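Local coordinates for protein alpha-2,3-sialyltransferase (PDB 2P2V) that probably transfers sialic acid from its CMP-activated donor to an acceptor sugar, the chain here being the N-terminal part that binds the donor analogue, at residues I23-G28 against V45-Q50; G60-A65 against E88-N93. All blocks are in the same frame, centred on the assembly; numbering follows the deposited sequence.

Interaction 1 of 2, residues I23-G28 against V45-Q50; sequences IIAGNG and VFRCNQ. With CSF (cytidine-5'-monophosphate-3-fluoro-N-acetyl-neuraminic acid), chain O.
A water takes the place of a ladder bond between A25 O and C48 N, where the strands 23-25 and 45-48 begin to part. It donates to A25 O at 2.6 Å and to N27 OD1, and accepts from R47 NE and from C48 N, so all four of its bonds are used. Just beyond, N27 reaches across with its amide: ND2 gives a nearly straight bond to C48 O (3.0 Å, 178° at the hydrogen). The acceptor lies in the plane of the N27 amide, but the donor stands well above the plane of the C48 carbonyl. R47 bends at chi2 and chi3, which lays NE 3.6 Å from A25 CB, while its NH2 makes a salt bridge with E54. Before the water the pairing is regular and parallel, with F46 N bonded to I23 O (2.8 Å) and A25 N to F46 O. I24 and F46 put their side chains on one face of the sheet, where M154 and C155 of helix 150-161 meet I24. These are two central strands of a Rossmann-like parallel sheet, and the nucleotide sugar analogue binds at their C-terminal ends. N27 N bonds to the ribose O4', and G26, with no side chain, brings its CA to 3.2 Å from that same oxygen. N49 ND2 is shared between phosphate oxygen O3A and carboxylate oxygen OAA, each at 3.0 Å. Q50 grips the glycerol tail with both ends of its amide: OE1 accepts from O9A at 2.6 Å and NE2 donates to O8A.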
ATOM      1  N   ILE A  23     -25.464  12.820 -23.035  1.00 26.62           N
ATOM      2  CA  ILE A  23     -26.670  12.040 -23.139  1.00 26.58           C
ATOM      3  C   ILE A  23     -26.328  10.754 -22.411  1.00 28.32           C
ATOM      4  O   ILE A  23     -25.269  10.170 -22.681  1.00 28.36           O
ATOM      5  CB  ILE A  23     -27.009  11.689 -24.606  1.00 26.66           C
ATOM      6  CG1 ILE A  23     -26.913  12.932 -25.520  1.00 31.90           C
ATOM      7  CG2 ILE A  23     -28.341  10.958 -24.702  1.00 27.61           C
ATOM      8  CD1 ILE A  23     -27.663  14.168 -24.986  1.00 30.72           C
ATOM      9  N   ILE A  24     -27.236  10.351 -21.527  1.00 28.17           N
ATOM     10  CA  ILE A  24     -27.090   9.219 -20.658  1.00 28.66           C
ATOM     11  C   ILE A  24     -28.280   8.320 -20.907  1.00 29.65           C
ATOM     12  O   ILE A  24     -29.433   8.703 -20.658  1.00 31.38           O
ATOM     13  CB  ILE A  24     -26.972   9.658 -19.180  1.00 28.82           C
ATOM     14  CG1 ILE A  24     -25.698  10.513 -18.982  1.00 28.42           C
ATOM     15  CG2 ILE A  24     -27.014   8.407 -18.269  1.00 28.18           C
ATOM     16  CD1 ILE A  24     -25.472  11.035 -17.566  1.00 25.61           C
ATOM     17  N   ALA A  25     -28.013   7.125 -21.439  1.00 29.79           N
ATOM     18  CA  ALA A  25     -29.082   6.218 -21.805  1.00 29.59           C
ATOM     19  C   ALA A  25     -29.135   4.961 -20.974  1.00 30.84           C
ATOM     20  O   ALA A  25     -28.129   4.228 -20.850  1.00 30.08           O
ATOM     21  CB  ALA A  25     -29.010   5.894 -23.257  1.00 32.03           C
ATOM     22  N   GLY A  26     -30.300   4.724 -20.382  1.00 31.36           N
ATOM     23  CA  GLY A  26     -30.630   3.415 -19.815  1.00 30.48           C
ATOM     24  C   GLY A  26     -31.046   2.517 -20.964  1.00 31.84           C
ATOM     25  O   GLY A  26     -30.982   2.891 -22.147  1.00 29.99           O
ATOM     26  N   ASN A  27     -31.490   1.314 -20.620  1.00 31.09           N
ATOM     27  CA  ASN A  27     -31.902   0.383 -21.644  1.00 33.79           C
ATOM     28  C   ASN A  27     -33.394   0.045 -21.551  1.00 34.43           C
ATOM     29  O   ASN A  27     -33.799  -1.009 -21.995  1.00 35.93           O
ATOM     30  CB  ASN A  27     -31.039  -0.894 -21.583  1.00 32.86           C
ATOM     31  CG  ASN A  27     -29.556  -0.602 -21.790  1.00 33.48           C
ATOM     32  OD1 ASN A  27     -29.159   0.113 -22.721  1.00 34.18           O
ATOM     33  ND2 ASN A  27     -28.738  -1.129 -20.899  1.00 33.06           N
ATOM     34  N   GLY A  28     -34.178   0.956 -20.973  1.00 35.06           N
ATOM     35  CA  GLY A  28     -35.630   0.837 -20.927  1.00 36.64           C
ATOM     36  C   GLY A  28     -36.289   0.996 -22.287  1.00 37.34           C
ATOM     37  O   GLY A  28     -35.635   1.392 -23.274  1.00 37.49           O
ATOM     38  N   VAL A  45     -22.005  10.595 -25.393  1.00 24.46           N
ATOM     39  CA  VAL A  45     -23.056   9.675 -25.040  1.00 23.30           C
ATOM     40  C   VAL A  45     -22.454   8.659 -24.009  1.00 22.60           C
ATOM     41  O   VAL A  45     -21.329   8.203 -24.228  1.00 23.27           O
ATOM     42  CB  VAL A  45     -23.444   8.846 -26.253  1.00 23.96           C
ATOM     43  CG1 VAL A  45     -24.473   7.882 -25.867  1.00 23.19           C
ATOM     44  CG2 VAL A  45     -23.989   9.754 -27.428  1.00 24.94           C
ATOM     45  N   PHE A  46     -23.216   8.305 -22.974  1.00 23.37           N
ATOM     46  CA  PHE A  46     -22.827   7.218 -22.039  1.00 23.07           C
ATOM     47  C   PHE A  46     -23.855   6.112 -22.199  1.00 23.34           C
ATOM     48  O   PHE A  46     -25.076   6.375 -22.295  1.00 24.24           O
ATOM     49  CB  PHE A  46     -22.847   7.688 -20.588  1.00 21.54           C
ATOM     50  CG  PHE A  46     -21.649   8.519 -20.136  1.00 20.93           C
ATOM     51  CD1 PHE A  46     -20.582   8.818 -20.959  1.00 22.98           C
ATOM     52  CD2 PHE A  46     -21.646   9.003 -18.822  1.00 23.58           C
ATOM     53  CE1 PHE A  46     -19.505   9.604 -20.467  1.00 21.26           C
ATOM     54  CE2 PHE A  46     -20.604   9.767 -18.322  1.00 24.19           C
ATOM     55  CZ  PHE A  46     -19.519  10.061 -19.142  1.00 20.45           C
ATOM     56  N   ARG A  47     -23.388   4.859 -22.263  1.00 22.31           N
ATOM     57  CA  ARG A  47     -24.312   3.735 -22.321  1.00 22.40           C
ATOM     58  C   ARG A  47     -23.885   2.728 -21.247  1.00 22.87           C
ATOM     59  O   ARG A  47     -22.753   2.767 -20.750  1.00 20.80           O
ATOM     60  CB  ARG A  47     -24.225   3.026 -23.684  1.00 23.08           C
ATOM     61  CG  ARG A  47     -24.479   3.898 -24.981  1.00 24.60           C
ATOM     62  CD  ARG A  47     -25.893   4.450 -24.968  1.00 23.27           C
ATOM     63  NE  ARG A  47     -26.981   3.466 -24.958  1.00 30.10           N
ATOM     64  CZ  ARG A  47     -27.481   2.882 -26.048  1.00 29.83           C
ATOM     65  NH1 ARG A  47     -26.978   3.136 -27.231  1.00 31.08           N
ATOM     66  NH2 ARG A  47     -28.512   2.053 -25.950  1.00 30.38           N
ATOM     67  N   CYS A  48     -24.780   1.795 -20.897  1.00 23.25           N
ATOM     68  CA  CYS A  48     -24.417   0.887 -19.840  1.00 23.44           C
ATOM     69  C   CYS A  48     -24.871  -0.517 -20.199  1.00 24.42           C
ATOM     70  O   CYS A  48     -25.749  -0.688 -21.070  1.00 24.89           O
ATOM     71  CB  CYS A  48     -25.070   1.283 -18.511  1.00 24.71           C
ATOM     72  SG  CYS A  48     -26.873   1.286 -18.435  1.00 27.95           S
ATOM     73  N   ASN A  49     -24.270  -1.481 -19.516  1.00 23.57           N
ATOM     74  CA  ASN A  49     -24.812  -2.838 -19.482  1.00 23.66           C
ATOM     75  C   ASN A  49     -25.102  -3.384 -20.887  1.00 24.55           C
ATOM     76  O   ASN A  49     -24.207  -3.338 -21.727  1.00 23.32           O
ATOM     77  CB  ASN A  49     -25.988  -2.893 -18.517  1.00 24.15           C
ATOM     78  CG  ASN A  49     -25.595  -2.467 -17.085  1.00 25.64           C
ATOM     79  OD1 ASN A  49     -24.421  -2.461 -16.725  1.00 25.82           O
ATOM     80  ND2 ASN A  49     -26.580  -2.145 -16.270  1.00 32.09           N
ATOM     81  N   GLN A  50     -26.298  -3.965 -21.116  1.00 26.99           N
ATOM     82  CA  GLN A  50     -26.559  -4.594 -22.408  1.00 28.80           C
ATOM     83  C   GLN A  50     -27.053  -3.607 -23.488  1.00 28.61           C
ATOM     84  O   GLN A  50     -28.005  -3.899 -24.198  1.00 29.75           O
ATOM     85  CB  GLN A  50     -27.540  -5.751 -22.230  1.00 29.77           C
ATOM     86  CG  GLN A  50     -26.935  -6.946 -21.526  1.00 31.33           C
ATOM     87  CD  GLN A  50     -26.894  -6.799 -19.993  1.00 34.44           C
ATOM     88  OE1 GLN A  50     -25.844  -6.515 -19.431  1.00 34.50           O
ATOM     89  NE2 GLN A  50     -28.034  -7.028 -19.317  1.00 34.24           N
TER
HETATM   90  C5A CSF O1001     -30.038  -5.453 -12.970  1.00 42.56           C
HETATM   91  C4A CSF O1001     -30.996  -4.285 -12.771  1.00 42.98           C
HETATM   92  C2A CSF O1001     -29.264  -2.673 -13.756  1.00 44.01           C
HETATM   93  O6A CSF O1001     -28.479  -3.856 -14.017  1.00 41.85           O
HETATM   94  C6A CSF O1001     -29.147  -5.134 -14.184  1.00 41.08           C
HETATM   95  C3A CSF O1001     -30.242  -2.956 -12.616  1.00 44.45           C
HETATM   96  O4A CSF O1001     -31.732  -4.492 -11.573  1.00 46.44           O
HETATM   97  N5A CSF O1001     -30.875  -6.638 -13.257  1.00 37.91           N
HETATM   98  C7A CSF O1001     -28.059  -6.181 -14.389  1.00 39.19           C
HETATM   99  C8A CSF O1001     -27.173  -5.817 -15.575  1.00 36.63           C
HETATM  100  C9A CSF O1001     -26.000  -6.805 -15.742  1.00 35.05           C
HETATM  101  O9A CSF O1001     -25.229  -6.526 -16.934  1.00 33.99           O
HETATM  102  O8A CSF O1001     -28.011  -5.727 -16.771  1.00 34.65           O
HETATM  103  O7A CSF O1001     -27.313  -6.316 -13.166  1.00 40.73           O
HETATM  104  C1A CSF O1001     -28.361  -1.560 -13.244  1.00 42.82           C
HETATM  105  OBA CSF O1001     -28.936  -0.559 -12.732  1.00 40.93           O
HETATM  106  OAA CSF O1001     -27.111  -1.691 -13.360  1.00 38.46           O
HETATM  107  O1A CSF O1001     -29.942  -2.092 -14.895  1.00 45.22           O
HETATM  108  O2A CSF O1001     -31.662  -3.347 -16.154  1.00 48.26           O
HETATM  109  N1  CSF O1001     -33.786   1.105 -16.962  1.00 48.16           N
HETATM  110  C2  CSF O1001     -35.020   1.645 -16.486  1.00 49.93           C
HETATM  111  N3  CSF O1001     -36.200   1.001 -16.731  1.00 47.70           N
HETATM  112  C4  CSF O1001     -36.202  -0.145 -17.449  1.00 48.16           C
HETATM  113  C5  CSF O1001     -35.003  -0.689 -17.927  1.00 46.18           C
HETATM  114  C6  CSF O1001     -33.797  -0.040 -17.673  1.00 47.52           C
HETATM  115  C3' CSF O1001     -30.822   0.897 -15.338  1.00 48.51           C
HETATM  116  C2' CSF O1001     -32.040   1.797 -15.258  1.00 50.02           C
HETATM  117  C1' CSF O1001     -32.518   1.825 -16.710  1.00 49.03           C
HETATM  118  O4' CSF O1001     -31.464   1.324 -17.562  1.00 48.84           O
HETATM  119  C4' CSF O1001     -30.322   0.991 -16.774  1.00 47.07           C
HETATM  120  PA  CSF O1001     -30.305  -2.716 -16.353  1.00 46.42           P
HETATM  121  O5' CSF O1001     -30.554  -1.392 -17.264  1.00 44.90           O
HETATM  122  C5' CSF O1001     -29.654  -0.286 -17.279  1.00 46.35           C
HETATM  123  O3' CSF O1001     -29.795   1.365 -14.471  1.00 50.07           O
HETATM  124  O2' CSF O1001     -31.651   3.128 -14.823  1.00 49.10           O
HETATM  125  N4  CSF O1001     -37.373  -0.800 -17.713  1.00 48.11           N
HETATM  126  O2  CSF O1001     -35.002   2.706 -15.803  1.00 48.09           O
HETATM  127  O3A CSF O1001     -29.166  -3.443 -17.007  1.00 44.27           O
HETATM  128  C10 CSF O1001     -30.430  -7.831 -12.823  1.00 42.21           C
HETATM  129  O10 CSF O1001     -29.356  -7.983 -12.222  1.00 38.70           O
HETATM  130  C11 CSF O1001     -31.328  -9.005 -13.139  1.00 40.70           C
HETATM  131  F3A CSF O1001     -29.507  -2.967 -11.451  1.00 45.65           F
HETATM  132  O   HOH W   1     -27.311   2.313 -22.394  1.00 31.38           O
HETATM  133  O   HOH W   2     -29.009  -3.948 -19.824  1.00 38.32           O

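Interaction 2 of 2, residues G60-A65 against E88-N93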
ATOM      1  N   GLY A  60     -26.494   6.419 -32.116  1.00 31.80           N
ATOM      2  CA  GLY A  60     -25.336   6.478 -32.990  1.00 31.33           C
ATOM      3  C   GLY A  60     -24.288   5.454 -32.551  1.00 32.44           C
ATOM      4  O   GLY A  60     -24.545   4.620 -31.672  1.00 31.85           O
ATOM      5  N   LYS A  61     -23.119   5.533 -33.180  1.00 32.58           N
ATOM      6  CA  LYS A  61     -22.084   4.504 -33.046  1.00 33.69           C
ATOM      7  C   LYS A  61     -20.972   4.918 -32.093  1.00 32.18           C
ATOM      8  O   LYS A  61     -20.170   4.064 -31.673  1.00 32.20           O
ATOM      9  CB  LYS A  61     -21.476   4.201 -34.424  1.00 34.15           C
ATOM     10  CG  LYS A  61     -22.408   3.506 -35.431  1.00 38.13           C
ATOM     11  CD  LYS A  61     -21.635   3.167 -36.724  1.00 36.29           C
ATOM     12  CE  LYS A  61     -20.654   1.986 -36.495  1.00 43.47           C
ATOM     13  NZ  LYS A  61     -19.648   1.690 -37.592  1.00 42.85           N
ATOM     14  N   LYS A  62     -20.883   6.231 -31.800  1.00 31.55           N
ATOM     15  CA  LYS A  62     -19.811   6.793 -30.978  1.00 30.68           C
ATOM     16  C   LYS A  62     -20.230   6.920 -29.513  1.00 29.87           C
ATOM     17  O   LYS A  62     -21.089   7.741 -29.168  1.00 28.63           O
ATOM     18  CB  LYS A  62     -19.305   8.127 -31.536  1.00 32.38           C
ATOM     19  CG  LYS A  62     -19.079   8.036 -33.056  1.00 34.04           C
ATOM     20  CD  LYS A  62     -18.170   9.122 -33.572  1.00 43.13           C
ATOM     21  CE  LYS A  62     -17.781   8.810 -35.007  1.00 45.17           C
ATOM     22  NZ  LYS A  62     -17.033   9.940 -35.689  1.00 49.61           N
ATOM     23  N   ILE A  63     -19.690   6.016 -28.676  1.00 27.78           N
ATOM     24  CA  ILE A  63     -19.909   6.053 -27.237  1.00 25.86           C
ATOM     25  C   ILE A  63     -18.692   6.643 -26.495  1.00 26.35           C
ATOM     26  O   ILE A  63     -17.537   6.180 -26.669  1.00 27.06           O
ATOM     27  CB  ILE A  63     -20.324   4.629 -26.672  1.00 25.41           C
ATOM     28  CG1 ILE A  63     -21.572   4.102 -27.375  1.00 24.28           C
ATOM     29  CG2 ILE A  63     -20.613   4.789 -25.198  1.00 25.78           C
ATOM     30  CD1 ILE A  63     -21.795   2.561 -27.225  1.00 26.92           C
ATOM     31  N   LYS A  64     -18.902   7.701 -25.711  1.00 25.21           N
ATOM     32  CA  LYS A  64     -17.838   8.264 -24.949  1.00 24.72           C
ATOM     33  C   LYS A  64     -17.422   7.333 -23.794  1.00 23.93           C
ATOM     34  O   LYS A  64     -16.235   7.149 -23.556  1.00 24.30           O
ATOM     35  CB  LYS A  64     -18.205   9.668 -24.387  1.00 24.61           C
ATOM     36  CG  LYS A  64     -17.056  10.382 -23.679  1.00 23.69           C
ATOM     37  CD  LYS A  64     -15.921  10.879 -24.629  1.00 28.46           C
ATOM     38  CE  LYS A  64     -15.019  11.895 -23.932  1.00 28.27           C
ATOM     39  NZ  LYS A  64     -13.991  12.424 -24.879  1.00 31.45           N
ATOM     40  N   ALA A  65     -18.368   6.748 -23.083  1.00 23.04           N
ATOM     41  CA  ALA A  65     -17.940   5.764 -22.067  1.00 21.97           C
ATOM     42  C   ALA A  65     -19.038   4.740 -21.979  1.00 21.86           C
ATOM     43  O   ALA A  65     -20.208   5.076 -22.054  1.00 22.38           O
ATOM     44  CB  ALA A  65     -17.764   6.361 -20.734  1.00 21.81           C
ATOM     45  N   GLU A  88     -18.547  -2.216 -34.643  1.00 34.14           N
ATOM     46  CA  GLU A  88     -19.946  -2.012 -34.334  1.00 32.61           C
ATOM     47  C   GLU A  88     -20.127  -0.721 -33.561  1.00 32.52           C
ATOM     48  O   GLU A  88     -21.082   0.002 -33.791  1.00 32.62           O
ATOM     49  CB  GLU A  88     -20.545  -3.203 -33.600  1.00 33.24           C
ATOM     50  CG  GLU A  88     -20.435  -4.428 -34.474  1.00 33.75           C
ATOM     51  CD  GLU A  88     -21.214  -5.640 -34.039  1.00 39.51           C
ATOM     52  OE1 GLU A  88     -22.169  -5.567 -33.266  1.00 43.20           O
ATOM     53  OE2 GLU A  88     -20.877  -6.711 -34.560  1.00 43.96           O
ATOM     54  N   TYR A  89     -19.187  -0.418 -32.669  1.00 30.84           N
ATOM     55  CA  TYR A  89     -19.174   0.872 -31.989  1.00 29.99           C
ATOM     56  C   TYR A  89     -17.768   1.343 -31.816  1.00 31.10           C
ATOM     57  O   TYR A  89     -16.814   0.552 -31.860  1.00 30.51           O
ATOM     58  CB  TYR A  89     -19.811   0.771 -30.607  1.00 28.05           C
ATOM     59  CG  TYR A  89     -21.270   0.362 -30.543  1.00 26.99           C
ATOM     60  CD1 TYR A  89     -22.268   1.313 -30.392  1.00 24.97           C
ATOM     61  CD2 TYR A  89     -21.646  -0.989 -30.533  1.00 24.50           C
ATOM     62  CE1 TYR A  89     -23.609   0.958 -30.282  1.00 23.97           C
ATOM     63  CE2 TYR A  89     -22.947  -1.353 -30.447  1.00 26.76           C
ATOM     64  CZ  TYR A  89     -23.943  -0.386 -30.279  1.00 25.45           C
ATOM     65  OH  TYR A  89     -25.265  -0.794 -30.149  1.00 27.33           O
ATOM     66  N   GLU A  90     -17.658   2.645 -31.563  1.00 29.77           N
ATOM     67  CA  GLU A  90     -16.439   3.260 -31.135  1.00 30.48           C
ATOM     68  C   GLU A  90     -16.686   3.573 -29.661  1.00 29.22           C
ATOM     69  O   GLU A  90     -17.680   4.243 -29.304  1.00 28.97           O
ATOM     70  CB  GLU A  90     -16.267   4.558 -31.907  1.00 31.31           C
ATOM     71  CG  GLU A  90     -14.986   5.274 -31.640  1.00 36.90           C
ATOM     72  CD  GLU A  90     -14.983   6.582 -32.376  1.00 43.77           C
ATOM     73  OE1 GLU A  90     -14.979   6.529 -33.639  1.00 46.85           O
ATOM     74  OE2 GLU A  90     -15.049   7.637 -31.685  1.00 45.80           O
ATOM     75  N   ILE A  91     -15.799   3.077 -28.806  1.00 27.78           N
ATOM     76  CA  ILE A  91     -15.966   3.203 -27.344  1.00 26.12           C
ATOM     77  C   ILE A  91     -14.690   3.797 -26.828  1.00 27.13           C
ATOM     78  O   ILE A  91     -13.595   3.170 -26.956  1.00 26.76           O
ATOM     79  CB  ILE A  91     -16.223   1.838 -26.715  1.00 26.72           C
ATOM     80  CG1 ILE A  91     -17.541   1.277 -27.247  1.00 28.29           C
ATOM     81  CG2 ILE A  91     -16.249   1.967 -25.151  1.00 23.75           C
ATOM     82  CD1 ILE A  91     -17.837  -0.193 -26.886  1.00 26.08           C
ATOM     83  N   LYS A  92     -14.776   5.020 -26.285  1.00 24.46           N
ATOM     84  CA  LYS A  92     -13.592   5.701 -25.819  1.00 25.04           C
ATOM     85  C   LYS A  92     -13.109   5.354 -24.422  1.00 24.28           C
ATOM     86  O   LYS A  92     -11.930   5.530 -24.127  1.00 24.96           O
ATOM     87  CB  LYS A  92     -13.694   7.222 -25.992  1.00 26.55           C
ATOM     88  CG  LYS A  92     -13.736   7.607 -27.482  1.00 30.96           C
ATOM     89  CD  LYS A  92     -14.263   9.037 -27.634  1.00 37.76           C
ATOM     90  CE  LYS A  92     -13.930   9.588 -29.012  1.00 43.88           C
ATOM     91  NZ  LYS A  92     -12.450   9.679 -29.148  1.00 49.31           N
ATOM     92  N   ASN A  93     -14.001   4.852 -23.576  1.00 23.42           N
ATOM     93  CA  ASN A  93     -13.626   4.591 -22.193  1.00 22.78           C
ATOM     94  C   ASN A  93     -14.486   3.459 -21.698  1.00 22.07           C
ATOM     95  O   ASN A  93     -15.628   3.369 -22.048  1.00 21.99           O
ATOM     96  CB  ASN A  93     -13.989   5.771 -21.268  1.00 21.67           C
ATOM     97  CG  ASN A  93     -13.116   7.003 -21.504  1.00 25.54           C
ATOM     98  OD1 ASN A  93     -12.087   7.126 -20.887  1.00 24.81           O
ATOM     99  ND2 ASN A  93     -13.562   7.933 -22.373  1.00 25.29           N
TER
HETATM  100  O   HOH W   3     -16.529   7.234 -29.457  1.00 37.86           O
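I63 presses the tip of its side chain on the ring of Y89, CD1 coming to 3.4 Å from CD1 of the tyrosine at an oblique angle, and this is the dense, buried side of the pairing between 60-65 and 88-93. I91 lies on the same face, its CG1 alongside I63 CB. The Y89 ring also has K61 O near its plane at one edge, F51 and Y57 meet it edge-to-face, and its hydroxyl bonds to E54. Between the two faces runs a parallel ladder: K61 O takes E90 N, E90 O takes I63 N at 2.8 Å, and I63 O takes K92 N. Strands 62-68 and 90-96 are joined through helix 73-85 as a beta-alpha-beta crossover. Past the ladder, N93 turns its amide back, CG anti to the carbonyl carbon (chi1 -70°), and ND2 bonds to K64 O at 3.0 Å with that oxygen in the amide plane.

The opposite face, carrying K62 and E90, is looser and more open. There the side chains cross aliphatic part to carboxylate, K62 CE 3.9 Å from E90 OE1, and K62 NZ stays 4.5 Å from that oxygen, beyond a salt bridge. Nearby, K64 and K92 meet through their CD atoms, 3.9 Å apart, with their amines 5.3 Å from each other. E10 accepts from N93 ND2, forms a salt bridge with K64 and has a long, weak ion pair with K92; its negative charge, together with that of E90, would probably ease the repulsion among these lysines.

Overall arrangement
Both contacts belong to one parallel sheet, in which strands 90-96, 62-68, 44-48 and 21-25 lie side by side in that order, and their centres are about 11 Å apart. They come in series along the chain, interaction 1 closing before interaction 2 opens. The two middle strands, 44-48 and 62-68, join them directly: V45 O lies 2.9 Å from K64 N, a probable hydrogen bond, and F46 CE1 packs 3.7 Å from A65 CB. Interaction 1 sits near the centre of the chain and holds part of the donor pocket, whereas interaction 2 extends the sheet outward, the I63 side chain being about 13 Å from the bound analogue.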